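Local coordinates for protein dihydropteroate synthase (Mycobacterium smegmatis, PDB 6OMZ) that probably condenses para-aminobenzoate with 6-hydroxymethyl-7,8-dihydropterin diphosphate to form 7,8-dihydropteroate, the immediate precursor of folate derivatives, at residues V28-Q32 / V64-S68; I119-G125 / P142-W148; L136-K140 / A183-R189. The protein carries 1 engineered substitution. One frame throughout, in Å; residues are numbered along the deposited sequence.

Contact 1. Residues V28-Q32 / V64-S68; sequences VNVTQ and VGGES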
loop_
_atom_site.group_PDB
_atom_site.type_symbol
_atom_site.label_atom_id
_atom_site.label_comp_id
_atom_site.label_asym_id
_atom_site.label_seq_id
_atom_site.Cartn_x
_atom_site.Cartn_y
_atom_site.Cartn_z
ATOM N N VAL A 28 -6.177 -1.704 -7.156
ATOM C CA VAL A 28 -7.500 -2.093 -7.639
ATOM C C VAL A 28 -8.287 -2.563 -6.420
ATOM O O VAL A 28 -8.001 -3.634 -5.869
ATOM C CB VAL A 28 -7.439 -3.192 -8.710
ATOM C CG1 VAL A 28 -8.850 -3.655 -9.101
ATOM C CG2 VAL A 28 -6.675 -2.703 -9.947
ATOM N N ASN A 29 -9.249 -1.763 -5.973
ATOM C CA ASN A 29 -10.152 -2.189 -4.908
ATOM C C ASN A 29 -11.475 -2.576 -5.557
ATOM O O ASN A 29 -12.156 -1.731 -6.150
ATOM C CB ASN A 29 -10.343 -1.109 -3.845
ATOM C CG ASN A 29 -11.089 -1.634 -2.632
ATOM O OD1 ASN A 29 -12.289 -1.898 -2.702
ATOM N ND2 ASN A 29 -10.379 -1.810 -1.521
ATOM N N VAL A 30 -11.807 -3.867 -5.473
ATOM C CA VAL A 30 -12.959 -4.408 -6.186
ATOM C C VAL A 30 -14.237 -3.790 -5.664
ATOM O O VAL A 30 -15.173 -3.524 -6.427
ATOM C CB VAL A 30 -13.001 -5.941 -6.060
ATOM C CG1 VAL A 30 -14.176 -6.503 -6.868
ATOM C CG2 VAL A 30 -11.689 -6.535 -6.528
ATOM N N THR A 31 -14.300 -3.560 -4.352
ATOM C CA THR A 31 -15.499 -2.985 -3.763
ATOM C C THR A 31 -15.669 -1.540 -4.205
ATOM O O THR A 31 -16.766 -1.122 -4.605
ATOM C CB THR A 31 -15.430 -3.094 -2.239
ATOM O OG1 THR A 31 -15.556 -4.473 -1.858
ATOM C CG2 THR A 31 -16.546 -2.290 -1.595
ATOM N N GLN A 32 -14.588 -0.758 -4.150
ATOM C CA GLN A 32 -14.685 0.632 -4.586
ATOM C C GLN A 32 -14.985 0.721 -6.080
ATOM O O GLN A 32 -15.851 1.502 -6.502
ATOM C CB GLN A 32 -13.400 1.386 -4.240
ATOM C CG GLN A 32 -13.587 2.901 -4.122
ATOM C CD GLN A 32 -14.458 3.298 -2.933
ATOM O OE1 GLN A 32 -15.677 3.432 -3.056
ATOM N NE2 GLN A 32 -13.831 3.485 -1.777
ATOM N N VAL A 64 -4.633 -5.787 -5.120
ATOM C CA VAL A 64 -6.074 -6.025 -5.173
ATOM C C VAL A 64 -6.622 -6.057 -3.749
ATOM O O VAL A 64 -6.068 -6.748 -2.882
ATOM C CB VAL A 64 -6.386 -7.329 -5.930
ATOM C CG1 VAL A 64 -7.890 -7.644 -5.897
ATOM C CG2 VAL A 64 -5.884 -7.224 -7.392
ATOM N N GLY A 65 -7.699 -5.305 -3.503
ATOM C CA GLY A 65 -8.328 -5.281 -2.187
ATOM C C GLY A 65 -9.840 -5.373 -2.283
ATOM O O GLY A 65 -10.442 -4.998 -3.290
ATOM N N GLY A 66 -10.452 -5.894 -1.219
ATOM C CA GLY A 66 -11.896 -6.029 -1.197
ATOM C C GLY A 66 -12.559 -5.236 -0.094
ATOM O O GLY A 66 -13.788 -5.133 -0.030
ATOM N N GLU A 67 -11.747 -4.666 0.780
ATOM C CA GLU A 67 -12.232 -4.008 1.974
ATOM C C GLU A 67 -11.681 -2.591 2.037
ATOM O O GLU A 67 -10.749 -2.222 1.316
ATOM C CB GLU A 67 -11.831 -4.797 3.230
ATOM C CG GLU A 67 -12.912 -4.882 4.268
ATOM C CD GLU A 67 -12.636 -5.971 5.274
ATOM O OE1 GLU A 67 -11.516 -6.000 5.823
ATOM O OE2 GLU A 67 -13.534 -6.809 5.501
ATOM N N SER A 68 -12.293 -1.798 2.909
ATOM C CA SER A 68 -11.797 -0.488 3.295
ATOM C C SER A 68 -11.622 -0.497 4.808
ATOM O O SER A 68 -12.294 -1.250 5.512
ATOM C CB SER A 68 -12.784 0.608 2.844
ATOM O OG SER A 68 -12.662 1.787 3.611
HETATM O O HOH W 1 -14.139 3.349 1.444
#

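Contact 2. Residues I119-G125 / P142-W148; sequences IVNDVSG and PWILMHW. With PMM (pterin-6-yl-methyl-monophosphate), chain D; EDO (1,2-ethanediol), chain K; EDO (1,2-ethanediol), chain G.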
loop_
_atom_site.group_PDB
_atom_site.type_symbol
_atom_site.label_atom_id
_atom_site.label_comp_id
_atom_site.label_asym_id
_atom_site.label_seq_id
_atom_site.Cartn_x
_atom_site.Cartn_y
_atom_site.Cartn_z
ATOM N N ILE A 119 2.073 -11.701 -3.390
ATOM C CA ILE A 119 2.512 -10.864 -2.279
ATOM C C ILE A 119 1.299 -10.648 -1.381
ATOM O O ILE A 119 0.177 -10.528 -1.872
ATOM C CB ILE A 119 3.041 -9.496 -2.783
ATOM C CG1 ILE A 119 4.239 -9.647 -3.729
ATOM C CG2 ILE A 119 3.383 -8.550 -1.620
ATOM C CD1 ILE A 119 4.509 -8.342 -4.477
ATOM N N VAL A 120 1.515 -10.571 -0.068
ATOM C CA VAL A 120 0.457 -10.240 0.887
ATOM C C VAL A 120 0.752 -8.863 1.465
ATOM O O VAL A 120 1.851 -8.628 1.981
ATOM C CB VAL A 120 0.346 -11.281 2.018
ATOM C CG1 VAL A 120 -0.724 -10.835 3.041
ATOM C CG2 VAL A 120 -0.001 -12.639 1.447
ATOM N N ASN A 121 -0.224 -7.961 1.377
ATOM C CA ASN A 121 -0.093 -6.583 1.841
ATOM C C ASN A 121 -1.017 -6.390 3.046
ATOM O O ASN A 121 -2.232 -6.269 2.885
ATOM C CB ASN A 121 -0.450 -5.607 0.717
ATOM C CG ASN A 121 -0.406 -4.166 1.175
ATOM O OD1 ASN A 121 0.327 -3.834 2.102
ATOM N ND2 ASN A 121 -1.195 -3.301 0.529
ATOM N N ASP A 122 -0.439 -6.330 4.248
ATOM C CA ASP A 122 -1.199 -6.360 5.504
ATOM C C ASP A 122 -1.104 -5.008 6.204
ATOM O O ASP A 122 -0.085 -4.700 6.830
ATOM C CB ASP A 122 -0.652 -7.483 6.375
ATOM C CG ASP A 122 -1.431 -7.688 7.664
ATOM O OD1 ASP A 122 -2.372 -6.918 7.986
ATOM O OD2 ASP A 122 -1.077 -8.658 8.360
ATOM N N VAL A 123 -2.174 -4.205 6.126
ATOM C CA VAL A 123 -2.129 -2.886 6.760
ATOM C C VAL A 123 -2.049 -2.987 8.281
ATOM O O VAL A 123 -1.713 -1.999 8.943
ATOM C CB VAL A 123 -3.320 -1.991 6.328
ATOM C CG1 VAL A 123 -3.328 -1.794 4.791
ATOM C CG2 VAL A 123 -4.658 -2.534 6.832
ATOM N N SER A 124 -2.314 -4.159 8.864
ATOM C CA SER A 124 -2.127 -4.310 10.296
ATOM C C SER A 124 -0.723 -4.765 10.664
ATOM O O SER A 124 -0.411 -4.850 11.859
ATOM C CB SER A 124 -3.132 -5.313 10.874
ATOM O OG SER A 124 -2.735 -6.636 10.521
ATOM N N GLY A 125 0.120 -5.075 9.681
ATOM C CA GLY A 125 1.456 -5.569 9.971
ATOM C C GLY A 125 1.486 -6.866 10.752
ATOM O O GLY A 125 2.392 -7.064 11.567
ATOM N N PRO A 142 6.500 -12.816 -0.470
ATOM C CA PRO A 142 6.775 -11.588 0.282
ATOM C C PRO A 142 5.584 -11.142 1.119
ATOM O O PRO A 142 4.419 -11.342 0.761
ATOM C CB PRO A 142 7.107 -10.563 -0.811
ATOM C CG PRO A 142 7.620 -11.384 -1.940
ATOM C CD PRO A 142 6.770 -12.636 -1.911
ATOM N N TRP A 143 5.898 -10.519 2.254
ATOM C CA TRP A 143 4.897 -10.010 3.185
ATOM C C TRP A 143 5.219 -8.547 3.455
ATOM O O TRP A 143 6.320 -8.235 3.926
ATOM C CB TRP A 143 4.911 -10.828 4.481
ATOM C CG TRP A 143 3.791 -10.567 5.473
ATOM C CD1 TRP A 143 2.644 -9.843 5.271
ATOM C CD2 TRP A 143 3.731 -11.044 6.825
ATOM N NE1 TRP A 143 1.877 -9.846 6.415
ATOM C CE2 TRP A 143 2.520 -10.576 7.382
ATOM C CE3 TRP A 143 4.584 -11.824 7.618
ATOM C CZ2 TRP A 143 2.141 -10.863 8.695
ATOM C CZ3 TRP A 143 4.202 -12.115 8.924
ATOM C CH2 TRP A 143 2.987 -11.632 9.449
ATOM N N ILE A 144 4.281 -7.658 3.122
ATOM C CA ILE A 144 4.407 -6.231 3.406
ATOM C C ILE A 144 3.775 -5.962 4.764
ATOM O O ILE A 144 2.572 -6.190 4.952
ATOM C CB ILE A 144 3.730 -5.379 2.314
ATOM C CG1 ILE A 144 4.387 -5.612 0.946
ATOM C CG2 ILE A 144 3.798 -3.883 2.672
ATOM C CD1 ILE A 144 3.538 -5.130 -0.243
ATOM N N LEU A 145 4.580 -5.453 5.704
ATOM C CA LEU A 145 4.127 -5.098 7.046
ATOM C C LEU A 145 3.975 -3.581 7.126
ATOM O O LEU A 145 4.971 -2.858 7.176
ATOM C CB LEU A 145 5.123 -5.590 8.095
ATOM C CG LEU A 145 5.435 -7.089 8.085
ATOM C CD1 LEU A 145 6.696 -7.369 8.888
ATOM C CD2 LEU A 145 4.252 -7.874 8.651
ATOM N N MET A 146 2.734 -3.097 7.157
ATOM C CA MET A 146 2.487 -1.669 7.299
ATOM C C MET A 146 2.372 -1.281 8.767
ATOM O O MET A 146 1.861 -2.043 9.591
ATOM C CB MET A 146 1.206 -1.256 6.570
ATOM C CG MET A 146 1.182 0.223 6.208
ATOM S SD MET A 146 -0.480 0.824 5.799
ATOM C CE MET A 146 -1.179 0.926 7.455
ATOM N N HIS A 147 2.834 -0.077 9.088
ATOM C CA HIS A 147 2.776 0.417 10.461
ATOM C C HIS A 147 1.426 1.064 10.742
ATOM O O HIS A 147 1.057 2.052 10.101
ATOM C CB HIS A 147 3.872 1.434 10.754
ATOM C CG HIS A 147 3.853 1.895 12.174
ATOM N ND1 HIS A 147 3.023 2.900 12.619
ATOM C CD2 HIS A 147 4.516 1.439 13.266
ATOM C CE1 HIS A 147 3.191 3.061 13.919
ATOM N NE2 HIS A 147 4.093 2.188 14.337
ATOM N N TRP A 148 0.726 0.563 11.752
ATOM C CA TRP A 148 -0.522 1.194 12.171
ATOM C C TRP A 148 -0.702 0.867 13.645
ATOM O O TRP A 148 -1.031 -0.273 13.981
ATOM C CB TRP A 148 -1.694 0.683 11.339
ATOM C CG TRP A 148 -3.027 1.283 11.680
ATOM C CD1 TRP A 148 -3.286 2.273 12.593
ATOM C CD2 TRP A 148 -4.282 0.938 11.097
ATOM N NE1 TRP A 148 -4.629 2.558 12.611
ATOM C CE2 TRP A 148 -5.266 1.749 11.707
ATOM C CE3 TRP A 148 -4.676 0.018 10.113
ATOM C CZ2 TRP A 148 -6.622 1.675 11.361
ATOM C CZ3 TRP A 148 -6.028 -0.066 9.780
ATOM C CH2 TRP A 148 -6.981 0.761 10.401
HETATM N N5 PMM D . -3.184 2.562 2.263
HETATM C C6 PMM D . -4.409 2.021 2.121
HETATM C C7 PMM D . -4.560 0.662 1.905
HETATM N N8 PMM D . -3.549 -0.213 1.851
HETATM N N1 PMM D . -1.318 -0.584 2.018
HETATM C C2 PMM D . -0.082 -0.135 2.222
HETATM N N2 PMM D . 0.935 -1.000 2.276
HETATM N N3 PMM D . 0.210 1.186 2.413
HETATM C C4 PMM D . -0.718 2.206 2.431
HETATM O O4 PMM D . -0.371 3.373 2.585
HETATM C C4A PMM D . -2.111 1.755 2.230
HETATM C C8A PMM D . -2.340 0.339 2.022
HETATM C C9 PMM D . -5.582 2.935 2.322
HETATM O O10 PMM D . -5.662 3.878 1.221
HETATM P PA PMM D . -6.525 3.726 -0.154
HETATM O O1P PMM D . -6.200 4.938 -0.949
HETATM O O2P PMM D . -6.097 2.445 -0.873
HETATM O O3P PMM D . -8.001 3.633 0.211
HETATM C C1 EDO K . 2.536 -3.076 12.660
HETATM O O1 EDO K . 1.384 -2.312 12.270
HETATM C C2 EDO K . 3.397 -2.246 13.603
HETATM O O2 EDO K . 2.596 -1.785 14.699
HETATM C C1 EDO G . 4.068 -10.963 12.968
HETATM O O1 EDO G . 2.716 -11.393 13.084
HETATM C C2 EDO G . 4.122 -9.511 12.503
HETATM O O2 EDO G . 3.418 -8.669 13.440
HETATM O O HOH W 2 -1.754 -2.732 13.549
#

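Contact 3. Residues L136-K140 / A183-R189; sequences LAEAK and AGVEPER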
loop_
_atom_site.group_PDB
_atom_site.type_symbol
_atom_site.label_atom_id
_atom_site.label_comp_id
_atom_site.label_asym_id
_atom_site.label_seq_id
_atom_site.Cartn_x
_atom_site.Cartn_y
_atom_site.Cartn_z
ATOM N N LEU A 136 1.999 -16.832 5.836
ATOM C CA LEU A 136 3.148 -16.357 5.063
ATOM C C LEU A 136 4.351 -17.281 5.208
ATOM O O LEU A 136 5.077 -17.508 4.236
ATOM C CB LEU A 136 3.533 -14.934 5.483
ATOM C CG LEU A 136 2.820 -13.799 4.730
ATOM C CD1 LEU A 136 3.159 -13.861 3.237
ATOM C CD2 LEU A 136 1.316 -13.860 4.958
ATOM N N ALA A 137 4.603 -17.799 6.415
ATOM C CA ALA A 137 5.739 -18.702 6.598
ATOM C C ALA A 137 5.608 -19.938 5.716
ATOM O O ALA A 137 6.599 -20.421 5.150
ATOM C CB ALA A 137 5.867 -19.107 8.066
ATOM N N GLU A 138 4.388 -20.466 5.593
ATOM C CA GLU A 138 4.152 -21.635 4.751
ATOM C C GLU A 138 4.239 -21.281 3.270
ATOM O O GLU A 138 4.822 -22.034 2.476
ATOM C CB GLU A 138 2.779 -22.236 5.077
ATOM C CG GLU A 138 2.546 -23.655 4.546
ATOM C CD GLU A 138 2.284 -23.719 3.043
ATOM O OE1 GLU A 138 1.732 -22.745 2.477
ATOM O OE2 GLU A 138 2.639 -24.753 2.426
ATOM N N ALA A 139 3.659 -20.141 2.873
ATOM C CA ALA A 139 3.531 -19.829 1.451
ATOM C C ALA A 139 4.850 -19.380 0.830
ATOM O O ALA A 139 5.038 -19.525 -0.386
ATOM C CB ALA A 139 2.459 -18.758 1.245
ATOM N N LYS A 140 5.758 -18.830 1.634
ATOM C CA LYS A 140 7.078 -18.400 1.168
ATOM C C LYS A 140 6.977 -17.357 0.051
ATOM O O LYS A 140 7.640 -17.449 -0.987
ATOM C CB LYS A 140 7.918 -19.608 0.744
ATOM C CG LYS A 140 8.244 -20.542 1.918
ATOM C CD LYS A 140 9.250 -21.610 1.534
ATOM C CE LYS A 140 9.812 -22.292 2.770
ATOM N NZ LYS A 140 10.673 -21.357 3.566
ATOM N N ALA A 183 8.365 -16.556 13.486
ATOM C CA ALA A 183 7.326 -17.443 12.986
ATOM C C ALA A 183 7.765 -18.267 11.780
ATOM O O ALA A 183 6.992 -19.117 11.325
ATOM C CB ALA A 183 6.085 -16.625 12.618
ATOM N N GLY A 184 8.962 -18.034 11.239
ATOM C CA GLY A 184 9.477 -18.826 10.132
ATOM C C GLY A 184 9.461 -18.136 8.781
ATOM O O GLY A 184 9.791 -18.772 7.774
ATOM N N VAL A 185 9.078 -16.865 8.713
ATOM C CA VAL A 185 9.207 -16.122 7.466
ATOM C C VAL A 185 10.676 -15.788 7.241
ATOM O O VAL A 185 11.391 -15.395 8.173
ATOM C CB VAL A 185 8.337 -14.851 7.509
ATOM C CG1 VAL A 185 8.496 -14.039 6.217
ATOM C CG2 VAL A 185 6.877 -15.223 7.704
ATOM N N GLU A 186 11.147 -15.960 6.007
ATOM C CA GLU A 186 12.546 -15.653 5.736
ATOM C C GLU A 186 12.737 -14.140 5.707
ATOM O O GLU A 186 11.903 -13.419 5.148
ATOM C CB GLU A 186 13.008 -16.270 4.417
ATOM C CG GLU A 186 12.877 -17.797 4.350
ATOM C CD GLU A 186 13.867 -18.539 5.242
ATOM O OE1 GLU A 186 13.692 -19.765 5.424
ATOM O OE2 GLU A 186 14.818 -17.908 5.755
ATOM N N PRO A 187 13.802 -13.627 6.328
ATOM C CA PRO A 187 13.982 -12.164 6.397
ATOM C C PRO A 187 13.972 -11.496 5.036
ATOM O O PRO A 187 13.456 -10.378 4.902
ATOM C CB PRO A 187 15.348 -12.011 7.085
ATOM C CG PRO A 187 15.592 -13.306 7.774
ATOM C CD PRO A 187 14.904 -14.366 6.972
ATOM N N GLU A 188 14.501 -12.175 4.014
ATOM C CA GLU A 188 14.550 -11.589 2.683
ATOM C C GLU A 188 13.166 -11.336 2.091
ATOM O O GLU A 188 13.062 -10.591 1.115
ATOM C CB GLU A 188 15.351 -12.491 1.739
ATOM C CG GLU A 188 16.827 -12.665 2.109
ATOM C CD GLU A 188 17.067 -13.693 3.206
ATOM O OE1 GLU A 188 16.103 -14.358 3.648
ATOM O OE2 GLU A 188 18.236 -13.838 3.624
ATOM N N ARG A 189 12.106 -11.914 2.653
ATOM C CA ARG A 189 10.775 -11.782 2.069
ATOM C C ARG A 189 9.931 -10.688 2.717
ATOM O O ARG A 189 8.762 -10.531 2.369
ATOM C CB ARG A 189 10.051 -13.131 2.130
ATOM C CG ARG A 189 10.777 -14.196 1.312
ATOM C CD ARG A 189 9.877 -15.347 0.906
ATOM N NE ARG A 189 10.538 -16.212 -0.072
ATOM C CZ ARG A 189 11.088 -17.388 0.208
ATOM N NH1 ARG A 189 11.054 -17.869 1.445
ATOM N NH2 ARG A 189 11.665 -18.096 -0.754
HETATM O O HOH W 3 9.194 -19.243 5.202
HETATM O O HOH W 4 12.462 -20.178 2.252
#

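Contact 1. Residues V28-Q32 / V64-S68
Asn29 lays its amide over the backbone of Gly65 and reaches on to Glu67, where Asn29 ND2 donates to Glu67 O at 2.9 Å. The other end of the same amide caps the helix that begins at Val30: Gln32 N donates to Asn29 OD1 at 2.9 Å. One N-cap side chain thus ties a helix start to the loop leaving the next strand. An ideal CB on Gly65 would lie only 3.3 Å from Asn29 ND2, so the glycine leaves room for the amide. Strands 23-29 and 61-65 run parallel here and pair to their ends. Gly65 N donates to Val28 O at 2.9 Å and Val30 N to Gly65 O at 2.8 Å, while Val64 CA approaches Val28 O at 3.1 Å in a CA-H...O contact. Past the strand end, Thr31 OG1 donates to Gly66 O at 2.6 Å; the hydroxyl is also hydrogen-bonded to Arg84. Val28 and Val64 point to the sheet face covered by helices 44-56 and 78-93, and Val30 CG2 meets Val64 CG1 at 4.0 Å. Water 1 joins Gln32 NE2 to Ser68 OG. The side chain of Asn29 comes within about 6 Å of the bound pterin-6-yl-methyl-monophosphate, on its phosphate side. The bonding is largely backbone and side-chain amide or hydroxyl, without a salt bridge between the segments, consistent with directional hydrogen bonds fixing how the two strand ends lie beside the pocket.

Contact 2. Residues I119-G125 / P142-W148
This is a pairing of neighbouring parallel strands in the buried interior of the barrel, 119-122 against 143-146, joined through helix 132-139 as a beta-alpha-beta crossover. The strand axes run 4.9 Å apart at 10°, and four backbone bonds alternate along them: Val120 N to Pro142 O at 3.1 Å, Ile144 N to Val120 O at 2.9 Å, Asp122 N to Ile144 O at 3.1 Å and Met146 N to Asp122 O at 3.3 Å. Val120 and Trp143 turn to the helix side, where both touch Leu136; Val120 CG1 lies 4.2 Å from Trp143 CD1, and Asp122 CB meets the indole edge 3.5 Å from Trp143 NE1. Asn121 and Ile144 face the barrel interior, with Asn121 OD1 3.5 Å from Ile144 CG2. At the end of the strand, a type I turn runs from Asp122 to Gly125, held by Gly125 N to Asp122 O at 2.9 Å and by an Asx turn, Ser124 N to Asp122 OD1 at 2.9 Å. Val123 packs against both Met146 and Trp148, its CB 3.8 Å from Met146 CE and its CG2 4.1 Å from Trp148 CZ3. Asn121 reads the pterin edge twice: PMM N2 donates to Asn121 OD1 at 2.9 Å and Asn121 ND2 to PMM N1 at 3.1 Å. Val123 CG1 lies 3.3 Å from PMM N8 and Met146 SD 3.5 Å from PMM N3. TIM barrels carry their active sites at the C-terminal strand ends; here that site holds the pterin of dihydropteroate synthase.

Contact 3. Residues L136-K140 / A183-R189
Ala183 opens the segment at the end of helix 165-182, its carbonyl O resting 3.4 Å from Ala137 CB. Gly184 follows with positive phi and closes that helix in a Schellman motif. With this backbone conformation a side chain would crowd the carbonyl O of Ala183, which accounts for the glycine; Gly184 C lies 3.8 Å from Ala137 CB. From Gly184 O the link to the other helix end passes through water 3, which donates to Gly184 O at 2.7 Å and to Ala137 O at 2.9 Å and accepts from Lys140 NZ at 3.1 Å. Val185 is the apolar centre: its CG2 lies 4.0 Å from both Leu136 CB and Ala137 CB, and its side chain also touches Trp143 and Ala180. Glu186 offers a long salt bridge, with Glu186 OE1 3.9 Å from Lys140 NZ. The chain then swings outward through Pro187 and Glu188 in a short 3-10 turn, in which Arg189 N donates to Glu186 O at 2.9 Å. Arg189 returns to the helix end, its guanidinium presenting one face to Lys140 O, with Arg189 NE 3.3 Å from that oxygen but poorly angled for a hydrogen bond. Water 4 bridges the two cations, accepting from Lys140 NZ at 2.5 Å and from Arg189 NH1 at 2.8 Å. No direct hydrogen bond crosses the segments, so the helix end and the loop before strand 190-193 meet through a small apolar patch of Leu136, Ala137 and Val185, with waters and a long salt bridge on the solvent side.

Contacts 1 and 2 are buried and reach the same parallel sheet, their centres about 16 Å apart without touching; contact 3 is only partly buried, its centre about 19 Å from the centre of the chain. Contacts 2 and 3 do touch: Trp143 N lies 2.9 Å from Arg189 O in a probable hydrogen bond, and Trp143 CG packs 3.5 Å from Leu136 CG. Helix 132-139, which supplies one side of contact 3, is also the crossover connecting the two strands of contact 2. Direct backbone bonds order both strand contacts, with a helix cap added in 28-32 / 64-68 and ligand recognition in 119-125 / 142-148. At the periphery, apolar packing, bridging waters and one long salt bridge take their place.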